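Side-chain contacts in pleckstrin homology domain-containing family A member 8 (Homo sapiens, PDB 5KDI), which probably transfers simple glycosphingolipids such as glucosylceramide between membranes, using its GLTP fold to take up the lipid: residues F158-T163 with G167-E172; L79-V82 with V86-V89. The protein carries 2 engineered substitutions. All blocks are in the same frame, centred on the assembly; numbering follows the deposited sequence.

Contact 1 of 2, residues F158-T163 with G167-E172; sequences FVAALT and GDHQKE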
ATOM      1  N   PHE A 158      -4.569 -13.318 -11.771  1.00 26.00           N
ATOM      2  CA  PHE A 158      -4.070 -12.072 -11.256  1.00 23.64           C
ATOM      3  C   PHE A 158      -4.280 -10.919 -12.265  1.00 24.83           C
ATOM      4  O   PHE A 158      -4.901  -9.928 -11.962  1.00 23.93           O
ATOM      5  CB  PHE A 158      -2.587 -12.192 -10.900  1.00 24.37           C
ATOM      6  CG  PHE A 158      -1.991 -10.914 -10.418  1.00 23.38           C
ATOM      7  CD1 PHE A 158      -2.340 -10.387  -9.179  1.00 25.07           C
ATOM      8  CD2 PHE A 158      -1.043 -10.257 -11.180  1.00 27.48           C
ATOM      9  CE1 PHE A 158      -1.793  -9.193  -8.717  1.00 29.55           C
ATOM     10  CE2 PHE A 158      -0.457  -9.075 -10.709  1.00 28.88           C
ATOM     11  CZ  PHE A 158      -0.854  -8.527  -9.504  1.00 30.55           C
ATOM     12  N   VAL A 159      -3.802 -11.076 -13.487  1.00 25.91           N
ATOM     13  CA  VAL A 159      -3.974 -10.000 -14.436  1.00 25.59           C
ATOM     14  C   VAL A 159      -5.458  -9.791 -14.786  1.00 28.56           C
ATOM     15  O   VAL A 159      -5.879  -8.644 -15.071  1.00 27.16           O
ATOM     16  CB  VAL A 159      -3.102 -10.170 -15.680  1.00 26.49           C
ATOM     17  CG1 VAL A 159      -1.627 -10.077 -15.303  1.00 32.15           C
ATOM     18  CG2 VAL A 159      -3.430 -11.474 -16.405  1.00 34.92           C
ATOM     19  N   ALA A 160      -6.257 -10.860 -14.820  1.00 26.76           N
ATOM     20  CA  ALA A 160      -7.700 -10.702 -15.071  1.00 29.03           C
ATOM     21  C   ALA A 160      -8.358  -9.745 -14.007  1.00 27.81           C
ATOM     22  O   ALA A 160      -9.331  -9.060 -14.302  1.00 33.29           O
ATOM     23  CB  ALA A 160      -8.389 -12.064 -15.053  1.00 33.23           C
ATOM     24  N   ALA A 161      -7.857  -9.762 -12.766  1.00 24.77           N
ATOM     25  CA  ALA A 161      -8.346  -8.886 -11.710  1.00 26.28           C
ATOM     26  C   ALA A 161      -7.905  -7.422 -11.876  1.00 26.88           C
ATOM     27  O   ALA A 161      -8.357  -6.558 -11.133  1.00 26.29           O
ATOM     28  CB  ALA A 161      -7.948  -9.387 -10.314  1.00 26.93           C
ATOM     29  N   LEU A 162      -7.014  -7.173 -12.831  1.00 25.32           N
ATOM     30  CA  LEU A 162      -6.470  -5.832 -13.072  1.00 26.20           C
ATOM     31  C   LEU A 162      -6.967  -5.185 -14.373  1.00 24.06           C
ATOM     32  O   LEU A 162      -6.491  -4.088 -14.743  1.00 24.47           O
ATOM     33  CB  LEU A 162      -4.966  -5.878 -13.093  1.00 25.07           C
ATOM     34  CG  LEU A 162      -4.355  -6.475 -11.811  1.00 22.78           C
ATOM     35  CD1 LEU A 162      -2.903  -6.755 -12.042  1.00 25.83           C
ATOM     36  CD2 LEU A 162      -4.635  -5.565 -10.634  1.00 22.87           C
ATOM     37  N   THR A 163      -7.922  -5.823 -15.025  1.00 24.29           N
ATOM     38  CA  THR A 163      -8.512  -5.293 -16.230  1.00 24.61           C
ATOM     39  C   THR A 163      -9.684  -4.377 -15.913  1.00 25.86           C
ATOM     40  O   THR A 163     -10.367  -4.479 -14.848  1.00 30.46           O
ATOM     41  CB  THR A 163      -9.003  -6.394 -17.126  1.00 25.12           C
ATOM     42  OG1 THR A 163     -10.033  -7.080 -16.449  1.00 30.35           O
ATOM     43  CG2 THR A 163      -7.879  -7.347 -17.628  1.00 27.68           C
ATOM     44  N   GLY A 167     -11.515  -9.648 -20.484  1.00 32.28           N
ATOM     45  CA  GLY A 167     -10.790 -10.149 -21.630  1.00 33.94           C
ATOM     46  C   GLY A 167      -9.624  -9.314 -22.099  1.00 31.65           C
ATOM     47  O   GLY A 167      -8.864  -9.743 -23.016  1.00 31.27           O
ATOM     48  N   ASP A 168      -9.493  -8.119 -21.509  1.00 31.90           N
ATOM     49  CA  ASP A 168      -8.421  -7.179 -21.909  1.00 27.32           C
ATOM     50  C   ASP A 168      -7.062  -7.833 -21.811  1.00 31.25           C
ATOM     51  O   ASP A 168      -6.156  -7.469 -22.583  1.00 30.18           O
ATOM     52  CB  ASP A 168      -8.451  -5.849 -21.140  1.00 28.89           C
ATOM     53  CG  ASP A 168      -9.466  -4.853 -21.706  1.00 25.90           C
ATOM     54  OD1 ASP A 168     -10.057  -5.088 -22.833  1.00 38.13           O
ATOM     55  OD2 ASP A 168      -9.662  -3.764 -21.024  1.00 31.46           O
ATOM     56  N   HIS A 169      -6.903  -8.748 -20.830  1.00 32.16           N
ATOM     57  CA  HIS A 169      -5.587  -9.343 -20.544  1.00 32.70           C
ATOM     58  C   HIS A 169      -5.035 -10.224 -21.659  1.00 37.38           C
ATOM     59  O   HIS A 169      -3.819 -10.534 -21.677  1.00 39.10           O
ATOM     60  CB  HIS A 169      -5.588 -10.070 -19.222  1.00 32.14           C
ATOM     61  CG  HIS A 169      -6.539 -11.251 -19.183  1.00 36.52           C
ATOM     62  ND1 HIS A 169      -6.114 -12.551 -19.188  1.00 47.40           N
ATOM     63  CD2 HIS A 169      -7.915 -11.288 -19.152  1.00 29.25           C
ATOM     64  CE1 HIS A 169      -7.182 -13.365 -19.161  1.00 42.01           C
ATOM     65  NE2 HIS A 169      -8.287 -12.596 -19.119  1.00 44.41           N
ATOM     66  N   GLN A 170      -5.922 -10.607 -22.589  1.00 35.54           N
ATOM     67  CA  GLN A 170      -5.516 -11.382 -23.739  1.00 34.73           C
ATOM     68  C   GLN A 170      -5.102 -10.525 -24.934  1.00 40.28           C
ATOM     69  O   GLN A 170      -4.843 -11.061 -26.025  1.00 39.10           O
ATOM     70  CB  GLN A 170      -6.665 -12.299 -24.176  1.00 35.49           C
ATOM     71  CG  GLN A 170      -7.178 -13.236 -23.108  1.00 36.92           C
ATOM     72  CD  GLN A 170      -8.355 -14.068 -23.600  1.00 50.22           C
ATOM     73  OE1 GLN A 170      -9.391 -13.518 -24.013  1.00 53.19           O
ATOM     74  NE2 GLN A 170      -8.210 -15.411 -23.552  1.00 69.62           N
ATOM     75  N   LYS A 171      -5.032  -9.206 -24.738  1.00 39.02           N
ATOM     76  CA  LYS A 171      -4.519  -8.284 -25.752  1.00 37.48           C
ATOM     77  C   LYS A 171      -3.083  -7.855 -25.400  1.00 37.57           C
ATOM     78  O   LYS A 171      -2.791  -7.549 -24.214  1.00 38.70           O
ATOM     79  CB  LYS A 171      -5.428  -7.062 -25.805  1.00 38.18           C
ATOM     80  CG  LYS A 171      -6.903  -7.408 -25.897  1.00 38.92           C
ATOM     81  CD  LYS A 171      -7.703  -6.118 -25.791  1.00 44.44           C
ATOM     82  CE  LYS A 171      -9.189  -6.318 -25.951  1.00 49.88           C
ATOM     83  NZ  LYS A 171      -9.490  -6.592 -27.371  1.00 59.16           N
ATOM     84  N   GLU A 172      -2.205  -7.788 -26.415  1.00 35.01           N
ATOM     85  CA  GLU A 172      -0.869  -7.220 -26.221  1.00 32.14           C
ATOM     86  C   GLU A 172      -0.949  -5.794 -25.611  1.00 41.04           C
ATOM     87  O   GLU A 172      -0.075  -5.404 -24.824  1.00 39.33           O
ATOM     88  CB  GLU A 172      -0.060  -7.188 -27.542  1.00 38.45           C
ATOM     89  CG  GLU A 172       1.389  -6.742 -27.337  1.00 40.46           C
ATOM     90  CD  GLU A 172       2.169  -6.661 -28.625  1.00 57.10           C
ATOM     91  OE1 GLU A 172       1.719  -5.986 -29.589  1.00 47.53           O
ATOM     92  OE2 GLU A 172       3.250  -7.274 -28.655  1.00 74.17           O
TER

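Contact 2 of 2, residues L79-V82 with V86-V89; sequences LHEV and VAQV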
ATOM      1  N   LEU A  79       3.069  15.147  12.583  1.00 20.19           N
ATOM      2  CA  LEU A  79       3.776  16.181  13.361  1.00 22.67           C
ATOM      3  C   LEU A  79       2.883  16.701  14.484  1.00 20.42           C
ATOM      4  O   LEU A  79       3.368  17.037  15.593  1.00 22.12           O
ATOM      5  CB  LEU A  79       4.232  17.305  12.449  1.00 24.67           C
ATOM      6  CG  LEU A  79       5.421  16.903  11.543  1.00 27.62           C
ATOM      7  CD1 LEU A  79       5.786  18.039  10.567  1.00 33.79           C
ATOM      8  CD2 LEU A  79       6.606  16.317  12.295  1.00 33.45           C
ATOM      9  N   HIS A  80       1.572  16.792  14.252  1.00 20.07           N
ATOM     10  CA  HIS A  80       0.663  17.173  15.362  1.00 21.61           C
ATOM     11  C   HIS A  80       0.671  16.166  16.469  1.00 20.60           C
ATOM     12  O   HIS A  80       0.661  16.547  17.669  1.00 21.62           O
ATOM     13  CB  HIS A  80      -0.734  17.406  14.868  1.00 22.01           C
ATOM     14  CG  HIS A  80      -1.712  17.624  15.978  1.00 23.43           C
ATOM     15  ND1 HIS A  80      -1.806  18.831  16.648  1.00 31.89           N
ATOM     16  CD2 HIS A  80      -2.623  16.749  16.593  1.00 32.63           C
ATOM     17  CE1 HIS A  80      -2.738  18.699  17.632  1.00 34.60           C
ATOM     18  NE2 HIS A  80      -3.252  17.441  17.564  1.00 34.14           N
ATOM     19  N   GLU A  81       0.647  14.873  16.103  1.00 19.47           N
ATOM     20  CA  GLU A  81       0.687  13.824  17.133  1.00 18.92           C
ATOM     21  C   GLU A  81       1.920  13.886  17.964  1.00 18.79           C
ATOM     22  O   GLU A  81       1.873  13.643  19.150  1.00 22.45           O
ATOM     23  CB  GLU A  81       0.430  12.436  16.532  1.00 18.41           C
ATOM     24  CG  GLU A  81      -1.024  12.216  16.070  1.00 20.04           C
ATOM     25  CD  GLU A  81      -1.353  10.772  15.733  1.00 20.38           C
ATOM     26  OE1 GLU A  81      -0.414   9.987  15.550  1.00 19.58           O
ATOM     27  OE2 GLU A  81      -2.573  10.479  15.650  1.00 20.83           O
ATOM     28  N   VAL A  82       3.041  14.139  17.305  1.00 19.48           N
ATOM     29  CA  VAL A  82       4.326  14.305  17.994  1.00 21.27           C
ATOM     30  C   VAL A  82       4.262  15.528  18.956  1.00 20.89           C
ATOM     31  O   VAL A  82       4.590  15.371  20.142  1.00 27.26           O
ATOM     32  CB  VAL A  82       5.487  14.445  16.962  1.00 23.22           C
ATOM     33  CG1 VAL A  82       6.747  14.997  17.609  1.00 28.11           C
ATOM     34  CG2 VAL A  82       5.649  13.101  16.181  1.00 25.97           C
ATOM     35  N   VAL A  86       1.053  12.227  21.546  1.00 22.21           N
ATOM     36  CA  VAL A  86       0.010  11.199  21.375  1.00 20.18           C
ATOM     37  C   VAL A  86       0.345  10.204  20.277  1.00 20.11           C
ATOM     38  O   VAL A  86      -0.508   9.356  19.939  1.00 21.36           O
ATOM     39  CB  VAL A  86      -1.374  11.834  21.169  0.50 28.23           C
ATOM     40  CG1 VAL A  86      -2.402  10.740  21.114  0.50 35.00           C
ATOM     41  CG2 VAL A  86      -1.703  12.783  22.323  0.50 32.68           C
ATOM     42  N   ALA A  87       1.560  10.248  19.731  1.00 18.91           N
ATOM     43  CA  ALA A  87       1.895   9.299  18.667  1.00 18.06           C
ATOM     44  C   ALA A  87       1.985   7.853  19.159  1.00 19.03           C
ATOM     45  O   ALA A  87       1.769   6.899  18.393  1.00 20.49           O
ATOM     46  CB  ALA A  87       3.191   9.686  17.969  1.00 21.37           C
ATOM     47  N   GLN A  88       2.188   7.707  20.461  1.00 19.90           N
ATOM     48  CA  GLN A  88       2.287   6.383  21.083  1.00 22.16           C
ATOM     49  C   GLN A  88       0.992   5.912  21.758  1.00 18.66           C
ATOM     50  O   GLN A  88       0.994   4.861  22.417  1.00 23.39           O
ATOM     51  CB  GLN A  88       3.428   6.450  22.106  0.50 23.99           C
ATOM     52  CG  GLN A  88       3.113   6.993  23.496  0.50 25.73           C
ATOM     53  CD  GLN A  88       2.541   8.384  23.639  0.50 27.72           C
ATOM     54  OE1 GLN A  88       2.595   9.208  22.751  0.50 22.18           O
ATOM     55  NE2 GLN A  88       2.021   8.655  24.868  0.50 40.50           N
ATOM     56  N   VAL A  89      -0.066   6.711  21.652  1.00 18.76           N
ATOM     57  CA  VAL A  89      -1.345   6.369  22.236  1.00 19.03           C
ATOM     58  C   VAL A  89      -2.060   5.379  21.328  1.00 18.38           C
ATOM     59  O   VAL A  89      -1.910   5.465  20.096  1.00 20.04           O
ATOM     60  CB  VAL A  89      -2.228   7.604  22.464  1.00 20.88           C
ATOM     61  CG1 VAL A  89      -3.688   7.249  22.842  1.00 25.04           C
ATOM     62  CG2 VAL A  89      -1.583   8.448  23.518  1.00 26.71           C
TER

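Contact 1 of 2, residues F158-T163 with G167-E172
H169 lays one face of its imidazole over the methyl group of A160. The CB of A160 stands 4.3 Å from the centroid of the H169 ring, only 18° off the ring normal, a CH-pi contact shifted toward the rim where CD2 and NE2 lie. On the opposite face of the ring is the CG of Q170, the next residue in the chain, so the imidazole sits between two aliphatic groups. Its first torsion (chi1 63°) tucks CG between the backbone N and the carbonyl carbon, and from there the ring extends over A160, in helix 155-160.

Two methyls flank the root of that ring. V159 CG2 meets H169 CB at 3.8 Å, the two side chains crossing at about a right angle. T163, in the A160-T163 turn, sends CG2, which lies anti to its own carbonyl carbon, to 3.6 Å from the backbone N of H169. The same methyl rests 3.9 Å from D168 CB. D168 thus offers T163 its methylene, while its OD2 takes a weak hydrogen bond from the backbone N of K165.

A type I turn from A160 to T163 closes the first segment, and a 3-10 segment, 168-170, carries the second, with Q170 N bonded to G167 O at 3.1 Å. F174, on helix 172-202, touches V159, T163 and H169 alike, while L162 of the first segment touches the bound glycolipid.

No hydrogen bond joins the two segments. Although threonine, aspartate and histidine all take part, they meet through methyls, methylenes and a ring face, which implies that the two segments meet across this contact through van der Waals packing and one CH-pi contact.

Contact 2 of 2, residues L79-V82 with V86-V89
A backbone hydrogen bond joins V86 to E81, with V86 N 2.9 Å from E81 O. Donor and acceptor are five residues apart, the spacing of a pi-turn, so a carbonyl of the final turns of helix 74-83 is satisfied by the chain that has just left the helix.

The nonpolar packing is slight and centres on A87, whose CB lies 4.2 Å from E81 CB. Further along the glutamate, the carboxylate passes the alanine at van der Waals range, E81 OE1 lying 3.9 Å from A87 CA. With CG beside the backbone N (chi1 -71°) and the chain extended beyond it, the carboxylate is carried past A87 to its polar partners.

Those partners, one ionic and two hydrogen-bonding, lie outside the two segments. E81 OE2 makes a salt bridge to K63 and accepts a hydrogen bond from the backbone N of A93, while OE1 is hydrogen-bonded to T94 OG1. This setting, lysine and helix start together, would be expected to keep the buried carboxylate ionised.

A87 itself sits inside a type I turn from V86 to V89, closed by a hydrogen bond from V89 N to V86 O. The whole is a helix-to-helix connection of the all-helical GLTP fold, linking helix 74-83 to the start of helix 93-115.

How the contacts relate
Both contacts pair the end of one helix with the connection leading to the next, yet they lie on opposite sides of the chain's centre, with their own centres 43 Å apart. They share no helix: contact 1 belongs to the passage from helix 155-160 to helix 172-202, contact 2 to that from helix 74-83 to helix 93-115. Contact 1 is a surface contact, although its first segment also reaches the lipid pocket; contact 2 is partly buried around a glutamate. Their chemistry also differs. Side-chain packing carries the first, whereas a backbone bond joins the second, beside a charged group whose polar partners lie beyond the two segments.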